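PDB 3EEY: putative rRNA methylase from Clostridium thermocellum ATCC 27405, which binds S-adenosylmethionine and is probably a methyltransferase that uses it to methylate ribosomal RNA. Local coordinates for the interface of chains A and B. Coordinates in Å, arbitrary orientation; residue numbers count along the deposited sequence, not the author numbering. Chains: chain A/B, Putative rRNA methylase.

The three contacts are patches of one two-fold symmetric interface, centred on the pairing of strand 165-172 of chain A with its counterpart in chain B. Contact 3 holds the middle of that pairing; its C-alpha centre lies about 10 Å from that of contact 1 and about 13 Å from that of contact 2, while contacts 1 and 2 are about 20 Å apart. Contacts 2 and 3 share Ile5, Gln11, Tyr15, Gln168 and Phe172 with the chains exchanged; Arg169 ties contact 1 to that strand. The sheet probably runs on through a dimer, although the deposited assembly alone does not prove one in solution.

Contact 1: the interface of chains A and B. Residues chain A 154, 157-158, 169; chain B 173.
B:Ile173 has chi1 of 64°, which places CG1 between its backbone N and carbonyl carbon, and chi2 of 172° extends CD1 away from the main chain, while CG2 branches off toward A:Arg169. Its two arms thus reach different parts of chain A just beyond strand 165-172 of chain B, at an edge of what is probably a dimer interface. CD1 meets CD2 of A:Leu154 at 3.9 Å, the two side chains crossing at about a right angle. This leucine sits on helix 148-157 and offers a methyl branch, a fitting partner for another aliphatic tip; A:Leu157, a turn later, adds little. A:Lys158 follows the helix and packs by the carbon part of its chain: CG lies 4.0 Å from CB of B:Ile173 and 3.4 Å from its carbonyl O. A long lysine suits this margin because its methylenes can cover the isoleucine while the amine is carried farther along. On the other flank A:Arg169, on strand 165-172, presents CB to CG2 of B:Ile173 at 3.9 Å. Its chain bends at chi3 (46°), bringing the flat guanidinium over the same methyl, and CG2 of B:Ile173 stands 4.0 Å above the guanidinium plane, over its centre.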
loop_
_atom_site.group_PDB
_atom_site.type_symbol
_atom_site.label_atom_id
_atom_site.label_comp_id
_atom_site.label_asym_id
_atom_site.label_seq_id
_atom_site.Cartn_x
_atom_site.Cartn_y
_atom_site.Cartn_z
ATOM N N LEU A 154 -7.562 3.200 14.127
ATOM C CA LEU A 154 -7.725 3.912 12.867
ATOM C C LEU A 154 -8.302 5.321 13.038
ATOM O O LEU A 154 -7.860 6.253 12.367
ATOM C CB LEU A 154 -8.561 3.091 11.871
ATOM C CG LEU A 154 -7.893 1.855 11.241
ATOM C CD1 LEU A 154 -8.881 1.025 10.424
ATOM C CD2 LEU A 154 -6.692 2.222 10.377
ATOM N N LEU A 157 -5.453 7.367 14.323
ATOM C CA LEU A 157 -4.437 7.594 13.289
ATOM C C LEU A 157 -4.863 8.522 12.151
ATOM O O LEU A 157 -4.007 9.144 11.518
ATOM C CB LEU A 157 -3.923 6.275 12.731
ATOM C CG LEU A 157 -3.054 5.462 13.692
ATOM C CD1 LEU A 157 -2.752 4.114 13.081
ATOM C CD2 LEU A 157 -1.773 6.190 14.054
ATOM N N LYS A 158 -6.171 8.632 11.916
ATOM C CA LYS A 158 -6.722 9.624 10.989
ATOM C C LYS A 158 -6.440 11.057 11.431
ATOM O O LYS A 158 -6.396 11.963 10.589
ATOM C CB LYS A 158 -8.236 9.447 10.835
ATOM C CG LYS A 158 -8.665 8.336 9.883
ATOM C CD LYS A 158 -10.137 7.964 10.091
ATOM C CE LYS A 158 -10.521 6.671 9.369
ATOM N NZ LYS A 158 -10.732 6.884 7.908
ATOM N N ARG A 169 -2.814 3.431 4.833
ATOM C CA ARG A 169 -3.520 2.186 5.056
ATOM C C ARG A 169 -3.559 1.324 3.786
ATOM O O ARG A 169 -3.827 1.821 2.703
ATOM C CB ARG A 169 -4.930 2.458 5.548
ATOM C CG ARG A 169 -5.653 1.189 5.987
ATOM C CD ARG A 169 -7.145 1.394 6.116
ATOM N NE ARG A 169 -7.739 2.115 4.987
ATOM C CZ ARG A 169 -8.924 2.724 5.038
ATOM N NH1 ARG A 169 -9.642 2.693 6.154
ATOM N NH2 ARG A 169 -9.395 3.364 3.979
ATOM N N ILE B 173 -4.853 8.126 5.196
ATOM C CA ILE B 173 -6.049 8.365 6.016
ATOM C C ILE B 173 -5.998 9.623 6.886
ATOM O O ILE B 173 -7.026 10.050 7.409
ATOM C CB ILE B 173 -6.414 7.118 6.866
ATOM C CG1 ILE B 173 -5.313 6.793 7.876
ATOM C CG2 ILE B 173 -6.659 5.916 5.963
ATOM C CD1 ILE B 173 -5.678 5.697 8.866
#

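Contact 2: the interface of chains A and B. Residues chain A 5, 11, 172; chain B 15, 19, 134, 168, 184, 186.
A:Phe172 and B:Gln168 pair as an antiparallel beta bridge between the two 165-172 strands, while the extended A:Ile5 (phi -66°, psi 124°) reaches chain B from the N-terminal segment. The protein belongs to the S-adenosylmethionine-dependent methyltransferase family, and here the edge of its sheet forms what is probably a dimer contact. A:Ile5 packs with its CD1 3.7 Å from CD1 of B:Ile134, and its CG1 comes near CE2 of B:Tyr15. B:Cys184 meets CD1 of A:Ile5 with its CB at 3.8 Å, while its SG lies over the centre of the B:Tyr15 ring. A branched aliphatic side chain suits such a pocket, since each arm finds a different wall: CG2 of A:Ile5 lies 3.3 Å from amide OE1 of B:Gln168. Backbone N of A:Ile5 donates to carboxylate OE1 of B:Glu186 at 2.9 Å in a nearly straight bond, met on the syn side and somewhat out of the carboxylate plane. Glutamine suits position B:Gln168 because its amide both accepts and donates. NE2 of A:Gln11 gives a bent bond of 2.7 Å to OE1 of B:Gln168, the two amides approaching from opposite directions with their planes 38° apart. NE2 of B:Gln168 donates to the phenol OH of B:Tyr15 at 3.0 Å, the oxygen in the amide plane, which, with the bond from A:Gln11, would hold the amide in this orientation. Alongside, CE1 of A:Phe172 comes within 3.6 Å of methylene CG of B:Gln168.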
loop_
_atom_site.group_PDB
_atom_site.type_symbol
_atom_site.label_atom_id
_atom_site.label_comp_id
_atom_site.label_asym_id
_atom_site.label_seq_id
_atom_site.Cartn_x
_atom_site.Cartn_y
_atom_site.Cartn_z
ATOM N N ILE A 5 1.377 -9.671 -5.268
ATOM C CA ILE A 5 1.133 -8.711 -4.196
ATOM C C ILE A 5 0.966 -9.463 -2.869
ATOM O O ILE A 5 0.134 -10.371 -2.757
ATOM C CB ILE A 5 -0.107 -7.830 -4.509
ATOM C CG1 ILE A 5 0.249 -6.777 -5.565
ATOM C CG2 ILE A 5 -0.642 -7.177 -3.240
ATOM C CD1 ILE A 5 -0.921 -6.000 -6.059
ATOM N N GLN A 11 3.883 -7.544 3.612
ATOM C CA GLN A 11 4.177 -6.164 3.234
ATOM C C GLN A 11 4.842 -5.340 4.342
ATOM O O GLN A 11 5.696 -4.495 4.048
ATOM C CB GLN A 11 2.912 -5.469 2.746
ATOM C CG GLN A 11 2.495 -5.858 1.345
ATOM C CD GLN A 11 1.486 -4.915 0.765
ATOM O OE1 GLN A 11 1.707 -3.699 0.705
ATOM N NE2 GLN A 11 0.365 -5.463 0.326
ATOM N N PHE A 172 -7.231 -5.125 1.639
ATOM C CA PHE A 172 -7.696 -6.038 0.602
ATOM C C PHE A 172 -9.206 -6.111 0.631
ATOM O O PHE A 172 -9.790 -6.767 1.481
ATOM C CB PHE A 172 -7.037 -7.406 0.750
ATOM C CG PHE A 172 -5.537 -7.337 0.669
ATOM C CD1 PHE A 172 -4.892 -7.315 -0.568
ATOM C CD2 PHE A 172 -4.770 -7.233 1.830
ATOM C CE1 PHE A 172 -3.489 -7.221 -0.652
ATOM C CE2 PHE A 172 -3.370 -7.121 1.757
ATOM C CZ PHE A 172 -2.740 -7.119 0.521
ATOM N N TYR B 15 4.389 0.066 -8.990
ATOM C CA TYR B 15 3.721 -1.232 -9.166
ATOM C C TYR B 15 3.776 -1.723 -10.608
ATOM O O TYR B 15 3.905 -2.917 -10.852
ATOM C CB TYR B 15 2.257 -1.168 -8.721
ATOM C CG TYR B 15 2.018 -1.421 -7.248
ATOM C CD1 TYR B 15 1.753 -0.369 -6.378
ATOM C CD2 TYR B 15 2.030 -2.717 -6.730
ATOM C CE1 TYR B 15 1.522 -0.589 -5.036
ATOM C CE2 TYR B 15 1.799 -2.950 -5.378
ATOM C CZ TYR B 15 1.542 -1.879 -4.538
ATOM O OH TYR B 15 1.297 -2.091 -3.197
ATOM N N PHE B 19 5.933 -5.168 -12.458
ATOM C CA PHE B 19 5.216 -6.190 -13.203
ATOM C C PHE B 19 5.537 -6.234 -14.694
ATOM O O PHE B 19 5.499 -7.299 -15.298
ATOM C CB PHE B 19 3.710 -6.018 -12.999
ATOM C CG PHE B 19 3.191 -6.615 -11.717
ATOM C CD1 PHE B 19 2.595 -7.866 -11.713
ATOM C CD2 PHE B 19 3.293 -5.930 -10.517
ATOM C CE1 PHE B 19 2.114 -8.427 -10.538
ATOM C CE2 PHE B 19 2.813 -6.484 -9.334
ATOM C CZ PHE B 19 2.222 -7.733 -9.348
ATOM N N ILE B 134 -1.284 -7.037 -13.731
ATOM C CA ILE B 134 -1.725 -6.001 -12.804
ATOM C C ILE B 134 -2.627 -4.931 -13.465
ATOM O O ILE B 134 -2.425 -4.566 -14.616
ATOM C CB ILE B 134 -0.490 -5.367 -12.076
ATOM C CG1 ILE B 134 -0.896 -4.488 -10.888
ATOM C CG2 ILE B 134 0.393 -4.587 -13.038
ATOM C CD1 ILE B 134 -0.587 -5.087 -9.585
ATOM N N GLN B 168 -6.374 -4.684 -3.948
ATOM C CA GLN B 168 -5.698 -3.987 -2.857
ATOM C C GLN B 168 -5.960 -2.492 -2.918
ATOM O O GLN B 168 -5.714 -1.857 -3.933
ATOM C CB GLN B 168 -4.187 -4.232 -2.948
ATOM C CG GLN B 168 -3.398 -3.761 -1.750
ATOM C CD GLN B 168 -1.943 -3.527 -2.062
ATOM O OE1 GLN B 168 -1.090 -4.326 -1.704
ATOM N NE2 GLN B 168 -1.649 -2.431 -2.738
ATOM N N CYS B 184 -4.979 -1.640 -6.671
ATOM C CA CYS B 184 -4.207 -2.584 -7.476
ATOM C C CYS B 184 -4.963 -3.890 -7.608
ATOM O O CYS B 184 -5.358 -4.483 -6.611
ATOM C CB CYS B 184 -2.832 -2.845 -6.863
ATOM S SG CYS B 184 -1.782 -1.408 -6.891
ATOM N N GLU B 186 -4.651 -7.637 -9.196
ATOM C CA GLU B 186 -3.790 -8.647 -9.776
ATOM C C GLU B 186 -4.565 -9.937 -9.974
ATOM O O GLU B 186 -5.232 -10.401 -9.059
ATOM C CB GLU B 186 -2.572 -8.906 -8.889
ATOM C CG GLU B 186 -1.512 -9.753 -9.577
ATOM C CD GLU B 186 -0.514 -10.382 -8.620
ATOM O OE1 GLU B 186 -0.525 -10.055 -7.413
ATOM O OE2 GLU B 186 0.291 -11.215 -9.082
#

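Contact 3: the interface of chains A and B. Residues chain A 15, 166, 168, 170; chain B 5, 11, 170, 172.
A:Ile166 CG2 lies 3.8 Å from CD1 of B:Phe172, the side chains running side by side at the apolar centre. Around it the paired strands 165-172 bridge antiparallel, A:Gln168 with B:Phe172 and A:Thr170 with B:Thr170, so the pairing crosses the two-fold axis of a probable dimer. The CD1-CE1 side of the aromatic ring touches both A:Ile166 and the aliphatic stem of A:Gln168, whose CG is 3.8 Å from CE1 of B:Phe172, amide and ring planes lying 61° apart. The glutamine's CG stands anti to its own backbone N (chi1 -178°), and the extended chain carries the amide past B:Thr170. Beta-branched threonine fits this strand position: CG2 of B:Thr170 packs against CG of A:Gln168 at 3.7 Å. The two Thr170 side chains stand side by side, pointing the same way, with OG1 of A:Thr170 4.1 Å from OG1 of B:Thr170, too far for a direct bond. CG2 of B:Ile5 comes 3.4 Å from amide OE1 of A:Gln168 while lying at the edge of the B:Phe172 ring, in its plane. At the polar rim, NE2 of B:Gln11 donates to OE1 of A:Gln168 at 2.9 Å, tilted 25° from the carbonyl plane. Within chain A, NE2 of A:Gln168 donates to the phenol OH of A:Tyr15 at 3.0 Å.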
loop_
_atom_site.group_PDB
_atom_site.type_symbol
_atom_site.label_atom_id
_atom_site.label_comp_id
_atom_site.label_asym_id
_atom_site.label_seq_id
_atom_site.Cartn_x
_atom_site.Cartn_y
_atom_site.Cartn_z
ATOM N N TYR A 15 8.298 -3.202 3.900
ATOM C CA TYR A 15 8.430 -1.807 4.321
ATOM C C TYR A 15 9.549 -1.598 5.333
ATOM O O TYR A 15 10.228 -0.576 5.296
ATOM C CB TYR A 15 7.112 -1.279 4.891
ATOM C CG TYR A 15 6.167 -0.742 3.842
ATOM C CD1 TYR A 15 5.078 -1.497 3.401
ATOM C CD2 TYR A 15 6.358 0.524 3.287
ATOM C CE1 TYR A 15 4.206 -1.010 2.427
ATOM C CE2 TYR A 15 5.485 1.025 2.319
ATOM C CZ TYR A 15 4.413 0.255 1.893
ATOM O OH TYR A 15 3.547 0.734 0.931
ATOM N N ILE A 166 3.259 10.701 7.492
ATOM C CA ILE A 166 2.461 10.019 6.467
ATOM C C ILE A 166 1.813 8.793 7.105
ATOM O O ILE A 166 2.497 7.988 7.704
ATOM C CB ILE A 166 3.322 9.558 5.259
ATOM C CG1 ILE A 166 4.076 10.736 4.638
ATOM C CG2 ILE A 166 2.461 8.877 4.198
ATOM C CD1 ILE A 166 5.048 10.335 3.540
ATOM N N GLN A 168 -0.411 5.619 5.964
ATOM C CA GLN A 168 -0.903 4.912 4.809
ATOM C C GLN A 168 -1.555 3.605 5.221
ATOM O O GLN A 168 -0.934 2.779 5.878
ATOM C CB GLN A 168 0.241 4.649 3.847
ATOM C CG GLN A 168 -0.151 3.954 2.579
ATOM C CD GLN A 168 1.028 3.252 1.940
ATOM O OE1 GLN A 168 1.635 3.761 1.006
ATOM N NE2 GLN A 168 1.372 2.083 2.461
ATOM N N THR A 170 -3.276 0.036 3.942
ATOM C CA THR A 170 -3.341 -0.923 2.860
ATOM C C THR A 170 -4.386 -1.975 3.240
ATOM O O THR A 170 -4.393 -2.469 4.361
ATOM C CB THR A 170 -1.948 -1.550 2.586
ATOM O OG1 THR A 170 -1.023 -0.511 2.240
ATOM C CG2 THR A 170 -2.003 -2.544 1.443
ATOM N N ILE B 5 7.582 7.583 1.313
ATOM C CA ILE B 5 6.398 6.912 0.766
ATOM C C ILE B 5 5.735 7.826 -0.270
ATOM O O ILE B 5 5.410 8.986 0.010
ATOM C CB ILE B 5 5.398 6.476 1.892
ATOM C CG1 ILE B 5 5.953 5.268 2.654
ATOM C CG2 ILE B 5 4.004 6.135 1.335
ATOM C CD1 ILE B 5 5.244 4.964 3.958
ATOM N N GLN B 11 3.014 5.673 -6.719
ATOM C CA GLN B 11 3.010 4.251 -6.419
ATOM C C GLN B 11 2.513 3.386 -7.572
ATOM O O GLN B 11 2.998 2.272 -7.752
ATOM C CB GLN B 11 2.188 3.980 -5.163
ATOM C CG GLN B 11 2.881 4.384 -3.874
ATOM C CD GLN B 11 2.181 3.846 -2.650
ATOM O OE1 GLN B 11 1.967 2.642 -2.530
ATOM N NE2 GLN B 11 1.823 4.737 -1.732
ATOM N N THR B 170 -5.017 1.294 -1.332
ATOM C CA THR B 170 -4.020 2.045 -0.588
ATOM C C THR B 170 -4.547 3.465 -0.384
ATOM O O THR B 170 -4.962 4.102 -1.331
ATOM C CB THR B 170 -2.677 2.076 -1.345
ATOM O OG1 THR B 170 -2.195 0.734 -1.518
ATOM C CG2 THR B 170 -1.648 2.877 -0.591
ATOM N N PHE B 172 -4.321 7.182 2.143
ATOM C CA PHE B 172 -3.655 8.057 3.109
ATOM C C PHE B 172 -4.681 8.713 4.014
ATOM O O PHE B 172 -5.302 9.713 3.652
ATOM C CB PHE B 172 -2.792 9.083 2.388
ATOM C CG PHE B 172 -1.744 8.451 1.519
ATOM C CD1 PHE B 172 -0.518 8.086 2.057
ATOM C CD2 PHE B 172 -2.001 8.175 0.171
ATOM C CE1 PHE B 172 0.450 7.473 1.266
ATOM C CE2 PHE B 172 -1.040 7.563 -0.627
ATOM C CZ PHE B 172 0.188 7.216 -0.083
#